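Local coordinates for protein leucine aminopeptidase (Fimbriiglobus ruber, PDB 7D1B) that probably cyclises N-terminal glutamine residues of peptides, as a zinc-binding glutaminyl cyclase of the M28 aminopeptidase family, at residues A[52-57]-A[163-168]; A[123-128]-A[225-230]; A[239-244]-A[270-275]. One frame throughout, in Å; residues are numbered along the deposited sequence. Where two conformers were deposited one is given.

Contact 1 (A[52-57]-A[163-168])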
loop_
_atom_site.group_PDB
_atom_site.type_symbol
_atom_site.label_atom_id
_atom_site.label_comp_id
_atom_site.label_asym_id
_atom_site.label_seq_id
_atom_site.Cartn_x
_atom_site.Cartn_y
_atom_site.Cartn_z
ATOM N N ASP A 52 -5.829 2.240 -18.166
ATOM C CA ASP A 52 -6.654 1.069 -18.430
ATOM C C ASP A 52 -5.964 -0.196 -17.954
ATOM O O ASP A 52 -6.606 -1.090 -17.398
ATOM C CB ASP A 52 -6.983 1.001 -19.916
ATOM C CG ASP A 52 -7.782 2.192 -20.368
ATOM O OD1 ASP A 52 -8.719 2.585 -19.639
ATOM O OD2 ASP A 52 -7.449 2.761 -21.418
ATOM N N ARG A 53 -4.647 -0.285 -18.156
ATOM C CA ARG A 53 -3.903 -1.441 -17.677
ATOM C C ARG A 53 -3.918 -1.501 -16.154
ATOM O O ARG A 53 -4.082 -2.580 -15.566
ATOM C CB ARG A 53 -2.485 -1.395 -18.244
ATOM C CG ARG A 53 -1.679 -2.631 -17.922
ATOM C CD ARG A 53 -0.392 -2.712 -18.741
ATOM N NE ARG A 53 0.450 -1.549 -18.469
ATOM C CZ ARG A 53 1.547 -1.241 -19.146
ATOM N NH1 ARG A 53 1.940 -2.015 -20.147
ATOM N NH2 ARG A 53 2.244 -0.161 -18.825
ATOM N N ALA A 54 -3.775 -0.346 -15.497
ATOM C CA ALA A 54 -3.819 -0.322 -14.040
ATOM C C ALA A 54 -5.150 -0.858 -13.517
ATOM O O ALA A 54 -5.185 -1.666 -12.567
ATOM C CB ALA A 54 -3.550 1.106 -13.558
ATOM N N VAL A 55 -6.268 -0.427 -14.125
ATOM C CA VAL A 55 -7.566 -0.941 -13.688
ATOM C C VAL A 55 -7.687 -2.430 -13.988
ATOM O O VAL A 55 -8.261 -3.193 -13.192
ATOM C CB VAL A 55 -8.714 -0.128 -14.309
ATOM C CG1 VAL A 55 -10.050 -0.785 -14.021
ATOM C CG2 VAL A 55 -8.684 1.288 -13.780
ATOM N N LYS A 56 -7.152 -2.869 -15.137
ATOM C CA LYS A 56 -7.174 -4.288 -15.474
ATOM C C LYS A 56 -6.464 -5.113 -14.414
ATOM O O LYS A 56 -6.889 -6.227 -14.108
ATOM C CB LYS A 56 -6.551 -4.516 -16.853
ATOM C CG LYS A 56 -6.408 -5.979 -17.273
ATOM C CD LYS A 56 -5.602 -6.127 -18.573
ATOM C CE LYS A 56 -4.105 -5.935 -18.325
ATOM N NZ LYS A 56 -3.263 -6.058 -19.553
ATOM N N TYR A 57 -5.374 -4.593 -13.848
ATOM C CA TYR A 57 -4.699 -5.329 -12.779
ATOM C C TYR A 57 -5.564 -5.408 -11.521
ATOM O O TYR A 57 -5.559 -6.438 -10.834
ATOM C CB TYR A 57 -3.321 -4.724 -12.488
ATOM C CG TYR A 57 -2.311 -4.940 -13.586
ATOM C CD1 TYR A 57 -2.273 -6.132 -14.290
ATOM C CD2 TYR A 57 -1.388 -3.955 -13.908
ATOM C CE1 TYR A 57 -1.340 -6.340 -15.284
ATOM C CE2 TYR A 57 -0.447 -4.152 -14.900
ATOM C CZ TYR A 57 -0.434 -5.340 -15.598
ATOM O OH TYR A 57 0.492 -5.555 -16.599
ATOM N N MET A 163 1.295 -1.018 -8.038
ATOM C CA MET A 163 2.656 -1.550 -8.122
ATOM C C MET A 163 2.850 -2.365 -9.396
ATOM O O MET A 163 3.905 -2.276 -10.039
ATOM C CB MET A 163 2.982 -2.414 -6.906
ATOM C CG MET A 163 3.087 -1.684 -5.602
ATOM S SD MET A 163 3.235 -2.894 -4.303
ATOM C CE MET A 163 3.166 -1.826 -2.859
ATOM N N MET A 164 1.849 -3.174 -9.770
ATOM C CA MET A 164 1.955 -3.927 -11.024
ATOM C C MET A 164 2.119 -2.990 -12.212
ATOM O O MET A 164 2.925 -3.253 -13.105
ATOM C CB MET A 164 0.734 -4.823 -11.207
ATOM C CG MET A 164 0.669 -5.979 -10.223
ATOM S SD MET A 164 -0.797 -7.022 -10.458
ATOM C CE MET A 164 -0.266 -7.966 -11.883
ATOM N N GLU A 165 1.358 -1.894 -12.243
ATOM C CA GLU A 165 1.519 -0.926 -13.327
ATOM C C GLU A 165 2.899 -0.275 -13.280
ATOM O O GLU A 165 3.598 -0.193 -14.298
ATOM C CB GLU A 165 0.409 0.126 -13.303
ATOM C CG GLU A 165 0.639 1.257 -14.317
ATOM C CD GLU A 165 0.710 0.779 -15.764
ATOM O OE1 GLU A 165 0.154 -0.298 -16.053
ATOM O OE2 GLU A 165 1.312 1.508 -16.605
ATOM N N LEU A 166 3.305 0.205 -12.102
ATOM C CA LEU A 166 4.590 0.880 -11.971
ATOM C C LEU A 166 5.735 -0.016 -12.400
ATOM O O LEU A 166 6.738 0.470 -12.942
ATOM C CB LEU A 166 4.810 1.333 -10.521
ATOM C CG LEU A 166 3.959 2.505 -10.039
ATOM C CD1 LEU A 166 4.172 2.711 -8.548
ATOM C CD2 LEU A 166 4.286 3.766 -10.807
ATOM N N ALA A 167 5.616 -1.322 -12.160
ATOM C CA ALA A 167 6.688 -2.239 -12.518
ATOM C C ALA A 167 7.042 -2.195 -14.000
ATOM O O ALA A 167 8.173 -2.513 -14.350
ATOM C CB ALA A 167 6.302 -3.659 -12.110
ATOM N N HIS A 168 6.094 -1.851 -14.886
ATOM C CA HIS A 168 6.430 -1.728 -16.304
ATOM C C HIS A 168 7.458 -0.635 -16.561
ATOM O O HIS A 168 8.162 -0.689 -17.580
ATOM C CB HIS A 168 5.185 -1.449 -17.137
ATOM C CG HIS A 168 4.261 -2.617 -17.231
ATOM N ND1 HIS A 168 4.466 -3.652 -18.117
ATOM C CD2 HIS A 168 3.131 -2.923 -16.545
ATOM C CE1 HIS A 168 3.495 -4.540 -17.979
ATOM N NE2 HIS A 168 2.678 -4.125 -17.031
#

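Contact 2 (A[123-128]-A[225-230])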
loop_
_atom_site.group_PDB
_atom_site.type_symbol
_atom_site.label_atom_id
_atom_site.label_comp_id
_atom_site.label_asym_id
_atom_site.label_seq_id
_atom_site.Cartn_x
_atom_site.Cartn_y
_atom_site.Cartn_z
ATOM N N ALA A 123 20.622 4.483 0.474
ATOM C CA ALA A 123 19.327 4.917 0.984
ATOM C C ALA A 123 18.261 4.251 0.138
ATOM O O ALA A 123 18.398 4.195 -1.089
ATOM C CB ALA A 123 19.180 6.434 0.865
ATOM N N ARG A 124 17.197 3.769 0.784
ATOM C CA ARG A 124 16.098 3.120 0.093
ATOM C C ARG A 124 14.774 3.716 0.540
ATOM O O ARG A 124 14.594 4.064 1.712
ATOM C CB ARG A 124 16.078 1.609 0.355
ATOM C CG ARG A 124 17.381 0.900 0.016
ATOM C CD ARG A 124 17.275 -0.648 0.047
ATOM N NE ARG A 124 16.459 -1.137 -1.056
ATOM C CZ ARG A 124 16.848 -1.154 -2.330
ATOM N NH1 ARG A 124 18.083 -0.787 -2.666
ATOM N NH2 ARG A 124 15.982 -1.531 -3.268
ATOM N N LEU A 125 13.853 3.835 -0.413
ATOM C CA LEU A 125 12.469 4.201 -0.170
ATOM C C LEU A 125 11.595 2.968 -0.267
ATOM O O LEU A 125 11.900 2.026 -1.001
ATOM C CB LEU A 125 11.991 5.224 -1.194
ATOM C CG LEU A 125 12.705 6.569 -1.232
ATOM C CD1 LEU A 125 12.054 7.459 -2.283
ATOM C CD2 LEU A 125 12.713 7.258 0.125
ATOM N N ILE A 126 10.453 3.035 0.408
ATOM C CA ILE A 126 9.423 2.009 0.335
ATOM C C ILE A 126 8.164 2.594 -0.291
ATOM O O ILE A 126 7.719 3.680 0.096
ATOM C CB ILE A 126 9.095 1.482 1.747
ATOM C CG1 ILE A 126 10.295 0.722 2.326
ATOM C CG2 ILE A 126 7.821 0.639 1.723
ATOM C CD1 ILE A 126 10.225 0.551 3.818
ATOM N N VAL A 127 7.567 1.848 -1.220
ATOM C CA VAL A 127 6.178 2.033 -1.629
ATOM C C VAL A 127 5.473 0.789 -1.138
ATOM O O VAL A 127 5.900 -0.326 -1.462
ATOM C CB VAL A 127 6.050 2.174 -3.160
ATOM C CG1 VAL A 127 4.576 2.246 -3.544
ATOM C CG2 VAL A 127 6.829 3.384 -3.673
ATOM N N CYS A 128 4.412 0.953 -0.341
ATOM C CA CYS A 128 3.836 -0.214 0.321
ATOM C C CYS A 128 2.312 -0.185 0.273
ATOM O O CYS A 128 1.679 0.844 0.012
ATOM C CB CYS A 128 4.401 -0.405 1.748
ATOM S SG CYS A 128 4.100 0.940 2.887
ATOM N N ARG A 225 19.907 2.185 4.617
ATOM C CA ARG A 225 18.851 2.552 5.549
ATOM C C ARG A 225 17.618 2.964 4.756
ATOM O O ARG A 225 17.730 3.497 3.650
ATOM C CB ARG A 225 19.257 3.726 6.437
ATOM C CG ARG A 225 20.420 3.428 7.355
ATOM C CD ARG A 225 20.035 2.392 8.426
ATOM N NE ARG A 225 21.108 2.155 9.392
ATOM C CZ ARG A 225 22.080 1.268 9.220
ATOM N NH1 ARG A 225 22.118 0.526 8.119
ATOM N NH2 ARG A 225 23.012 1.113 10.153
ATOM N N TYR A 226 16.439 2.721 5.334
ATOM C CA TYR A 226 15.188 3.205 4.759
ATOM C C TYR A 226 14.981 4.649 5.183
ATOM O O TYR A 226 14.906 4.947 6.378
ATOM C CB TYR A 226 14.016 2.348 5.226
ATOM C CG TYR A 226 13.896 1.025 4.510
ATOM C CD1 TYR A 226 13.756 0.985 3.119
ATOM C CD2 TYR A 226 13.865 -0.174 5.217
ATOM C CE1 TYR A 226 13.642 -0.218 2.443
ATOM C CE2 TYR A 226 13.719 -1.384 4.552
ATOM C CZ TYR A 226 13.599 -1.399 3.163
ATOM O OH TYR A 226 13.468 -2.594 2.503
ATOM N N THR A 227 14.863 5.549 4.215
ATOM C CA THR A 227 14.738 6.967 4.514
ATOM C C THR A 227 13.312 7.482 4.386
ATOM O O THR A 227 13.045 8.627 4.778
ATOM C CB THR A 227 15.682 7.782 3.631
ATOM O OG1 THR A 227 15.409 7.454 2.271
ATOM C CG2 THR A 227 17.151 7.445 3.958
ATOM N N GLY A 228 12.386 6.677 3.880
ATOM C CA GLY A 228 11.008 7.113 3.776
ATOM C C GLY A 228 10.165 5.995 3.208
ATOM O O GLY A 228 10.662 5.110 2.489
ATOM N N ALA A 229 8.862 6.073 3.507
ATOM C CA ALA A 229 7.898 5.090 3.039
ATOM C C ALA A 229 6.580 5.775 2.742
ATOM O O ALA A 229 6.144 6.638 3.504
ATOM C CB ALA A 229 7.669 4.000 4.082
ATOM N N VAL A 230 5.936 5.354 1.654
ATOM C CA VAL A 230 4.579 5.775 1.324
ATOM C C VAL A 230 3.699 4.545 1.297
ATOM O O VAL A 230 3.966 3.613 0.531
ATOM C CB VAL A 230 4.503 6.551 -0.004
ATOM C CG1 VAL A 230 3.050 6.804 -0.346
ATOM C CG2 VAL A 230 5.272 7.854 0.105
#

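Contact 3 (A[239-244]-A[270-275])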
loop_
_atom_site.group_PDB
_atom_site.type_symbol
_atom_site.label_atom_id
_atom_site.label_comp_id
_atom_site.label_asym_id
_atom_site.label_seq_id
_atom_site.Cartn_x
_atom_site.Cartn_y
_atom_site.Cartn_z
ATOM N N GLY A 239 -12.332 10.910 -7.835
ATOM C CA GLY A 239 -12.561 12.076 -7.006
ATOM C C GLY A 239 -12.047 11.933 -5.594
ATOM O O GLY A 239 -12.470 12.690 -4.712
ATOM N N ALA A 240 -11.121 11.002 -5.356
ATOM C CA ALA A 240 -10.584 10.800 -4.015
ATOM C C ALA A 240 -10.050 12.102 -3.429
ATOM O O ALA A 240 -9.505 12.958 -4.140
ATOM C CB ALA A 240 -9.449 9.772 -4.070
ATOM N N ARG A 241 -10.206 12.241 -2.117
ATOM C CA ARG A 241 -9.677 13.372 -1.360
ATOM C C ARG A 241 -8.558 12.849 -0.466
ATOM O O ARG A 241 -8.815 12.301 0.611
ATOM C CB ARG A 241 -10.794 14.037 -0.557
ATOM C CG ARG A 241 -10.312 15.163 0.329
ATOM C CD ARG A 241 -11.481 15.763 1.148
ATOM N NE ARG A 241 -10.986 16.614 2.235
ATOM C CZ ARG A 241 -10.573 16.161 3.421
ATOM N NH1 ARG A 241 -10.644 14.867 3.704
ATOM N NH2 ARG A 241 -10.084 17.003 4.321
ATOM N N LEU A 242 -7.318 12.975 -0.939
ATOM C CA LEU A 242 -6.137 12.462 -0.235
ATOM C C LEU A 242 -5.634 13.580 0.664
ATOM O O LEU A 242 -4.859 14.443 0.251
ATOM C CB LEU A 242 -5.081 11.959 -1.225
ATOM C CG LEU A 242 -5.555 10.887 -2.216
ATOM C CD1 LEU A 242 -4.433 10.535 -3.183
ATOM C CD2 LEU A 242 -6.092 9.641 -1.505
ATOM N N ALA A 243 -6.135 13.584 1.898
ATOM C CA ALA A 243 -5.839 14.612 2.880
ATOM C C ALA A 243 -4.756 14.133 3.841
ATOM O O ALA A 243 -4.229 13.027 3.731
ATOM C CB ALA A 243 -7.127 15.052 3.594
ATOM N N MET A 244 -4.412 14.992 4.793
ATOM C CA MET A 244 -3.268 14.767 5.664
ATOM C C MET A 244 -3.746 14.231 7.010
ATOM O O MET A 244 -4.476 14.908 7.736
ATOM C CB MET A 244 -2.518 16.079 5.835
ATOM C CG MET A 244 -1.984 16.591 4.513
ATOM S SD MET A 244 -1.311 18.246 4.689
ATOM C CE MET A 244 -0.404 18.395 3.147
ATOM N N SER A 270 -6.130 15.173 -6.414
ATOM C CA SER A 270 -6.617 14.498 -5.214
ATOM C C SER A 270 -5.801 14.829 -3.968
ATOM O O SER A 270 -6.312 14.665 -2.859
ATOM C CB SER A 270 -6.629 12.983 -5.424
ATOM O OG SER A 270 -5.323 12.463 -5.656
ATOM N N PHE A 271 -4.542 15.255 -4.106
ATOM C CA PHE A 271 -3.711 15.549 -2.932
ATOM C C PHE A 271 -4.069 16.945 -2.439
ATOM O O PHE A 271 -3.768 17.939 -3.113
ATOM C CB PHE A 271 -2.223 15.477 -3.266
ATOM C CG PHE A 271 -1.724 14.069 -3.520
ATOM C CD1 PHE A 271 -1.934 13.429 -4.756
ATOM C CD2 PHE A 271 -1.044 13.368 -2.521
ATOM C CE1 PHE A 271 -1.465 12.151 -4.988
ATOM C CE2 PHE A 271 -0.580 12.074 -2.751
ATOM C CZ PHE A 271 -0.805 11.464 -3.981
ATOM N N VAL A 272 -4.741 17.030 -1.294
ATOM C CA VAL A 272 -5.262 18.298 -0.784
ATOM C C VAL A 272 -4.519 18.698 0.486
ATOM O O VAL A 272 -4.186 17.850 1.327
ATOM C CB VAL A 272 -6.790 18.249 -0.553
ATOM C CG1 VAL A 272 -7.514 17.893 -1.872
ATOM C CG2 VAL A 272 -7.193 17.300 0.567
ATOM N N ASN A 273 -4.276 20.001 0.629
ATOM C CA ASN A 273 -3.646 20.549 1.835
ATOM C C ASN A 273 -4.724 20.823 2.875
ATOM O O ASN A 273 -5.075 21.959 3.168
ATOM C CB ASN A 273 -2.824 21.787 1.493
ATOM C CG ASN A 273 -1.476 21.405 0.917
ATOM O OD1 ASN A 273 -1.378 20.951 -0.221
ATOM N ND2 ASN A 273 -0.438 21.512 1.720
ATOM N N GLU A 274 -5.249 19.732 3.442
ATOM C CA GLU A 274 -6.299 19.785 4.453
ATOM C C GLU A 274 -6.038 18.680 5.456
ATOM O O GLU A 274 -5.446 17.648 5.128
ATOM C CB GLU A 274 -7.694 19.532 3.862
ATOM C CG GLU A 274 -8.105 20.487 2.761
ATOM C CD GLU A 274 -9.473 20.156 2.156
ATOM O OE1 GLU A 274 -10.262 19.395 2.764
ATOM O OE2 GLU A 274 -9.766 20.677 1.058
ATOM N N ARG A 275 -6.535 18.885 6.673
ATOM C CA ARG A 275 -6.299 17.960 7.776
ATOM C C ARG A 275 -7.471 17.001 7.941
ATOM O O ARG A 275 -8.600 17.430 8.170
ATOM C CB ARG A 275 -6.172 18.785 9.059
ATOM C CG ARG A 275 -5.939 17.989 10.280
ATOM C CD ARG A 275 -4.518 17.526 10.313
ATOM N NE ARG A 275 -4.273 16.899 11.596
ATOM C CZ ARG A 275 -4.623 15.656 11.887
ATOM N NH1 ARG A 275 -5.199 14.899 10.949
ATOM N NH2 ARG A 275 -4.414 15.175 13.119
#

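Contact 1 (A[52-57]-A[163-168])
Tyr57, Glu165 and Arg53 carry most of this helix-helix packing, in which the segment axes of 52-57 (in helix 51-63) and 163-167 (in helix 153-167) run obliquely, 136° apart, on one side of the M28 alpha/beta fold. The Tyr57 ring lies against Met164: Met164 CB sits over its face, 4.0 Å from the centroid, while Met164 CE reaches Tyr57 CD1 and the sulfur stands obliquely off the ring, a Met-aromatic contact. The phenol reaches tip to tip toward His168, and Tyr57 OH and His168 NE2 share a hydrogen bond of 2.6 Å near the plane of both rings. Arg53 has CG anti to its backbone N (chi1 -174°) and meets the carboxylate of Glu165 side-on. Its NE bonds the syn lone pair of Glu165 OE1 at 2.7 Å, and NH2 reaches Glu165 OE2 at 2.9 Å, almost straight. This two-point salt bridge fixes the guanidinium's rotation; the same group lies flat on the His168 ring, centres 3.6 Å apart and planes 4° apart. Asp50 N and His169 NE2 also bond Glu165 OE2, which would help balance the buried charge. His84 meets the Tyr57 ring edge-to-face. Where the backbones come closest, Ala54 CB touches Glu165 CB at 4.1 Å.

Contact 2 (A[123-128]-A[225-230])
Cys128 N donates to Val230 O at 2.8 Å, the shortest bond of a parallel pairing between strands 123-130 and 225-232, neighbours in the mixed sheet of the alpha/beta fold. Four further backbone bonds of 2.9 Å follow, among them Ile126 N to Gly228 O and Val230 N to Ile126 O. The ladder slips by one residue at Thr227: Arg124 pairs with Tyr226, whereas Ile126 pairs with Ala229, and Gly228 N has no partner. On the sheet face of Arg124, Ile126 and Tyr226, the isoleucine crosses the tyrosine at about a right angle. CG1 of Ile126 is anti to the carbonyl carbon (chi1 -67°), and CD1 beyond it sits over the ring centre of Tyr226, 3.6 Å from the centroid. Tyr226 CE1 also touches Arg124 CB at 3.7 Å. Asp180 bonds Tyr226 OH through OD2 and forms a salt bridge with Arg124 NH2 through OD1; that NH2 also bonds Trp117 O. An alanine in place of Tyr226 would probably leave Ile126 CD1 facing a gap and Asp180 OD2 without its phenol partner. Beside Tyr226 on this face, Ile126 CB rests on Ala229 CB at 3.7 Å; on the other, Leu125 CD2 approaches Thr227 OG1 at 3.5 Å.

Contact 3 (A[239-244]-A[270-275])
A short parallel beta ladder with a beta bulge joins segments 239-244 and 270-275, beside the central sheet of this M28 fold. Between them the chain is mostly helical, running through helices 246-251 and 253-266, so the pair is the two strands of a beta-alpha-beta crossover. Leu242 N donates to Ser270 O at 2.7 Å, and Leu242 O accepts from Val272 N. Then the register shifts by two: the chain turns a corner at Asn273, the centre of an inverse gamma turn between strands 271-272 and 274-275, and Met244 N next bonds Glu274 O at 2.9 Å.

Leu242 is buried on the face it shares with Phe271. Its CD1 lies over the Phe271 ring, 3.9 Å from the centroid and 16° off the normal, and also touches Ser270 OG, a hydroxyl hydrogen-bonded by Gln322. Phe271 meets Trp260 edge-to-face, and helices 253-266 and 320-336 pack against these side chains.

Arg241 stretches out from a CG anti to its backbone N (chi1 176°), extended as far as NE, and crosses Glu274 at about a right angle. NE and NH2 both grip the single oxygen Glu274 OE1, each at 2.9 Å, from the same face of the carboxylate. That oxygen lies in the guanidinium plane, and the two flat groups are turned 50° apart. The CB of Ala243 lies against one guanidinium face.

At the far end Met244, extended beyond CG, brings its CE to Asn273 ND2 at 3.4 Å. Arg275, whose NH1 bonds Thr281 O and whose NH2 pairs with Asp282, also offers NH1 to Met244 O in a long, bent bond of 3.3 Å.

Contact 2 lies inside the central sheet and is largely buried; contact 1 is also buried but belongs to the helical layer on one side of that sheet, and contact 3 is partly exposed. Contacts 1 and 2 touch through Met163, whose CE packs on Val127 and Cys128, and strand 123-130 leads on to helix 153-167. Contact 3 comes no nearer than about 7 Å (nearest atoms) to contact 2, although strand 242-244 follows strand 225-232. Helix 320-336 borders all three. Chemistry follows place: the polar bonds across contact 1 are all between side chains, backbone bonds dominate contact 2, and contact 3 combines a bulged ladder with an arginine-glutamate pair at its exposed edge.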